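Putative HTH-type transcriptional regulator ybaQ (Escherichia coli, PDB 2EBY) probably binds DNA through a helix-turn-helix domain of the Cro/C1 type and is thought to act as a transcriptional regulator. Local coordinates at residues I14-Y19 / D68-N72. Sequence-based numbering, arbitrary orientation.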
ATOM      1  N   ILE A  14      15.470   4.152  -7.861  1.00 42.93           N
ATOM      2  CA  ILE A  14      16.452   3.761  -6.861  1.00 41.06           C
ATOM      3  C   ILE A  14      17.132   2.476  -7.322  1.00 40.03           C
ATOM      4  O   ILE A  14      18.348   2.327  -7.213  1.00 36.56           O
ATOM      5  CB  ILE A  14      15.794   3.509  -5.486  1.00 41.57           C
ATOM      6  CG1 ILE A  14      15.180   4.808  -4.951  1.00 43.71           C
ATOM      7  CG2 ILE A  14      16.819   2.961  -4.513  1.00 40.82           C
ATOM      8  CD1 ILE A  14      16.183   5.927  -4.710  1.00 43.53           C
ATOM      9  N   LEU A  15      16.332   1.550  -7.839  1.00 38.80           N
ATOM     10  CA  LEU A  15      16.843   0.273  -8.308  1.00 38.66           C
ATOM     11  C   LEU A  15      17.805   0.457  -9.482  1.00 39.56           C
ATOM     12  O   LEU A  15      18.913  -0.078  -9.483  1.00 38.82           O
ATOM     13  CB  LEU A  15      15.676  -0.629  -8.718  1.00 35.95           C
ATOM     14  CG  LEU A  15      16.028  -1.998  -9.297  1.00 35.29           C
ATOM     15  CD1 LEU A  15      16.798  -2.800  -8.266  1.00 33.51           C
ATOM     16  CD2 LEU A  15      14.750  -2.729  -9.713  1.00 32.85           C
ATOM     17  N   LEU A  16      17.379   1.232 -10.473  1.00 41.88           N
ATOM     18  CA  LEU A  16      18.189   1.480 -11.659  1.00 44.45           C
ATOM     19  C   LEU A  16      19.424   2.354 -11.417  1.00 46.24           C
ATOM     20  O   LEU A  16      20.545   1.943 -11.711  1.00 46.79           O
ATOM     21  CB  LEU A  16      17.329   2.119 -12.753  1.00 44.68           C
ATOM     22  CG  LEU A  16      17.979   2.344 -14.126  1.00 45.92           C
ATOM     23  CD1 LEU A  16      18.407   1.003 -14.720  1.00 44.51           C
ATOM     24  CD2 LEU A  16      16.999   3.047 -15.060  1.00 44.62           C
ATOM     25  N   TYR A  17      19.219   3.550 -10.876  1.00 47.79           N
ATOM     26  CA  TYR A  17      20.326   4.474 -10.648  1.00 49.19           C
ATOM     27  C   TYR A  17      21.204   4.242  -9.423  1.00 48.80           C
ATOM     28  O   TYR A  17      22.313   4.762  -9.362  1.00 50.39           O
ATOM     29  CB  TYR A  17      19.810   5.918 -10.644  1.00 49.17           C
ATOM     30  CG  TYR A  17      19.126   6.314 -11.937  1.00 50.77           C
ATOM     31  CD1 TYR A  17      19.738   6.079 -13.168  1.00 51.54           C
ATOM     32  CD2 TYR A  17      17.858   6.894 -11.935  1.00 51.26           C
ATOM     33  CE1 TYR A  17      19.110   6.416 -14.366  1.00 50.20           C
ATOM     34  CE2 TYR A  17      17.219   7.239 -13.130  1.00 50.57           C
ATOM     35  CZ  TYR A  17      17.849   6.988 -14.341  1.00 51.21           C
ATOM     36  OH  TYR A  17      17.221   7.306 -15.527  1.00 51.39           O
ATOM     37  N   GLU A  18      20.737   3.462  -8.454  1.00 48.79           N
ATOM     38  CA  GLU A  18      21.544   3.213  -7.262  1.00 48.37           C
ATOM     39  C   GLU A  18      21.976   1.769  -7.026  1.00 47.34           C
ATOM     40  O   GLU A  18      22.737   1.492  -6.099  1.00 45.47           O
ATOM     41  CB  GLU A  18      20.826   3.726  -6.014  1.00 51.26           C
ATOM     42  CG  GLU A  18      20.950   5.227  -5.806  1.00 56.00           C
ATOM     43  CD  GLU A  18      20.404   5.674  -4.464  1.00 58.81           C
ATOM     44  OE1 GLU A  18      20.733   5.035  -3.437  1.00 60.64           O
ATOM     45  OE2 GLU A  18      19.657   6.672  -4.431  1.00 60.81           O
ATOM     46  N   TYR A  19      21.496   0.844  -7.848  1.00 46.75           N
ATOM     47  CA  TYR A  19      21.883  -0.549  -7.683  1.00 47.34           C
ATOM     48  C   TYR A  19      22.342  -1.205  -8.982  1.00 48.21           C
ATOM     49  O   TYR A  19      23.445  -1.749  -9.050  1.00 48.75           O
ATOM     50  CB  TYR A  19      20.737  -1.370  -7.071  1.00 47.72           C
ATOM     51  CG  TYR A  19      20.591  -1.220  -5.567  1.00 46.90           C
ATOM     52  CD1 TYR A  19      19.662  -0.339  -5.019  1.00 47.34           C
ATOM     53  CD2 TYR A  19      21.405  -1.945  -4.693  1.00 46.47           C
ATOM     54  CE1 TYR A  19      19.550  -0.178  -3.639  1.00 48.92           C
ATOM     55  CE2 TYR A  19      21.302  -1.791  -3.313  1.00 46.43           C
ATOM     56  CZ  TYR A  19      20.376  -0.906  -2.792  1.00 48.48           C
ATOM     57  OH  TYR A  19      20.296  -0.726  -1.428  1.00 49.34           O
ATOM     58  N   ASP A  68      10.802  -2.880   4.182  1.00 26.30           N
ATOM     59  CA  ASP A  68      10.288  -1.521   4.232  1.00 26.70           C
ATOM     60  C   ASP A  68      11.137  -0.502   3.501  1.00 24.50           C
ATOM     61  O   ASP A  68      10.624   0.523   3.076  1.00 25.31           O
ATOM     62  CB  ASP A  68      10.040  -1.086   5.682  1.00 26.69           C
ATOM     63  CG  ASP A  68       8.745  -1.665   6.239  1.00 28.60           C
ATOM     64  OD1 ASP A  68       8.023  -2.327   5.464  1.00 28.99           O
ATOM     65  OD2 ASP A  68       8.437  -1.459   7.434  1.00 25.03           O
ATOM     66  N   PHE A  69      12.429  -0.773   3.352  1.00 24.36           N
ATOM     67  CA  PHE A  69      13.277   0.146   2.612  1.00 26.75           C
ATOM     68  C   PHE A  69      12.604   0.341   1.245  1.00 27.62           C
ATOM     69  O   PHE A  69      12.467   1.462   0.756  1.00 27.02           O
ATOM     70  CB  PHE A  69      14.668  -0.456   2.424  1.00 30.36           C
ATOM     71  CG  PHE A  69      15.484   0.222   1.358  1.00 35.04           C
ATOM     72  CD1 PHE A  69      16.167   1.404   1.630  1.00 37.61           C
ATOM     73  CD2 PHE A  69      15.550  -0.311   0.073  1.00 35.69           C
ATOM     74  CE1 PHE A  69      16.907   2.051   0.634  1.00 39.04           C
ATOM     75  CE2 PHE A  69      16.286   0.327  -0.930  1.00 37.63           C
ATOM     76  CZ  PHE A  69      16.965   1.508  -0.648  1.00 37.87           C
ATOM     77  N   TRP A  70      12.173  -0.761   0.636  1.00 26.59           N
ATOM     78  CA  TRP A  70      11.516  -0.677  -0.660  1.00 26.50           C
ATOM     79  C   TRP A  70      10.073  -0.194  -0.566  1.00 24.65           C
ATOM     80  O   TRP A  70       9.658   0.667  -1.336  1.00 24.75           O
ATOM     81  CB  TRP A  70      11.562  -2.030  -1.383  1.00 24.90           C
ATOM     82  CG  TRP A  70      12.966  -2.477  -1.684  1.00 26.07           C
ATOM     83  CD1 TRP A  70      13.707  -3.378  -0.980  1.00 22.57           C
ATOM     84  CD2 TRP A  70      13.821  -1.965  -2.713  1.00 26.51           C
ATOM     85  NE1 TRP A  70      14.975  -3.455  -1.496  1.00 25.88           N
ATOM     86  CE2 TRP A  70      15.080  -2.595  -2.562  1.00 25.93           C
ATOM     87  CE3 TRP A  70      13.663  -1.027  -3.749  1.00 26.32           C
ATOM     88  CZ2 TRP A  70      16.163  -2.330  -3.404  1.00 27.72           C
ATOM     89  CZ3 TRP A  70      14.742  -0.760  -4.590  1.00 27.30           C
ATOM     90  CH2 TRP A  70      15.978  -1.409  -4.409  1.00 25.81           C
ATOM     91  N   LEU A  71       9.309  -0.725   0.383  1.00 24.32           N
ATOM     92  CA  LEU A  71       7.911  -0.323   0.504  1.00 24.67           C
ATOM     93  C   LEU A  71       7.736   1.155   0.821  1.00 24.05           C
ATOM     94  O   LEU A  71       6.755   1.761   0.394  1.00 24.07           O
ATOM     95  CB  LEU A  71       7.176  -1.183   1.550  1.00 23.83           C
ATOM     96  CG  LEU A  71       6.946  -2.656   1.166  1.00 26.25           C
ATOM     97  CD1 LEU A  71       6.203  -3.374   2.304  1.00 21.26           C
ATOM     98  CD2 LEU A  71       6.154  -2.745  -0.144  1.00 24.42           C
ATOM     99  N   ASN A  72       8.681   1.745   1.556  1.00 24.45           N
ATOM    100  CA  ASN A  72       8.576   3.162   1.896  1.00 26.03           C
ATOM    101  C   ASN A  72       8.679   4.035   0.650  1.00 25.77           C
ATOM    102  O   ASN A  72       8.006   5.063   0.550  1.00 27.57           O
ATOM    103  CB  ASN A  72       9.645   3.575   2.926  1.00 27.08           C
ATOM    104  CG  ASN A  72       9.432   2.918   4.285  1.00 29.84           C
ATOM    105  OD1 ASN A  72       8.297   2.595   4.659  1.00 30.16           O
ATOM    106  ND2 ASN A  72      10.517   2.723   5.032  1.00 27.94           N
TER
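In this Cro/C1-type helix-turn-helix domain, the first helix (11-20) meets the start of helix 67-83 mainly through side chains. The axes of segments 14-19 and 68-72 approach to 13.0 Å, their N-to-C directions 123° apart, and the nearest CA atoms, those of Ile14 and Trp70, are 9.1 Å apart; side chains fill the gap, the rings of Phe69, Trp70 and Tyr19 foremost. Trp70, with chi1 in m, starts sideways yet swings its six-membered ring toward helix 11-20, CH2 lying 4.2 Å from Leu15 CD1. Phe69 directs its CA-to-CB bond toward helix 11-20, chi1 in t carrying the ring alongside Trp70. Ile14 aims its CB at the partner, and CG2 touches both rings, 4.1 Å from Phe69 CZ and 4.3 Å from Trp70 CZ3, while CD1 turns away. Buried Leu15 and Trp70 also reach Phe63 of helix 53-63, linking this contact to the core. Tyr19 packs obliquely on Trp70, planes at 44°, with Tyr19 CE1 3.9 Å from Trp70 CH2 and Tyr19 OH 4.1 Å from Phe69 CZ.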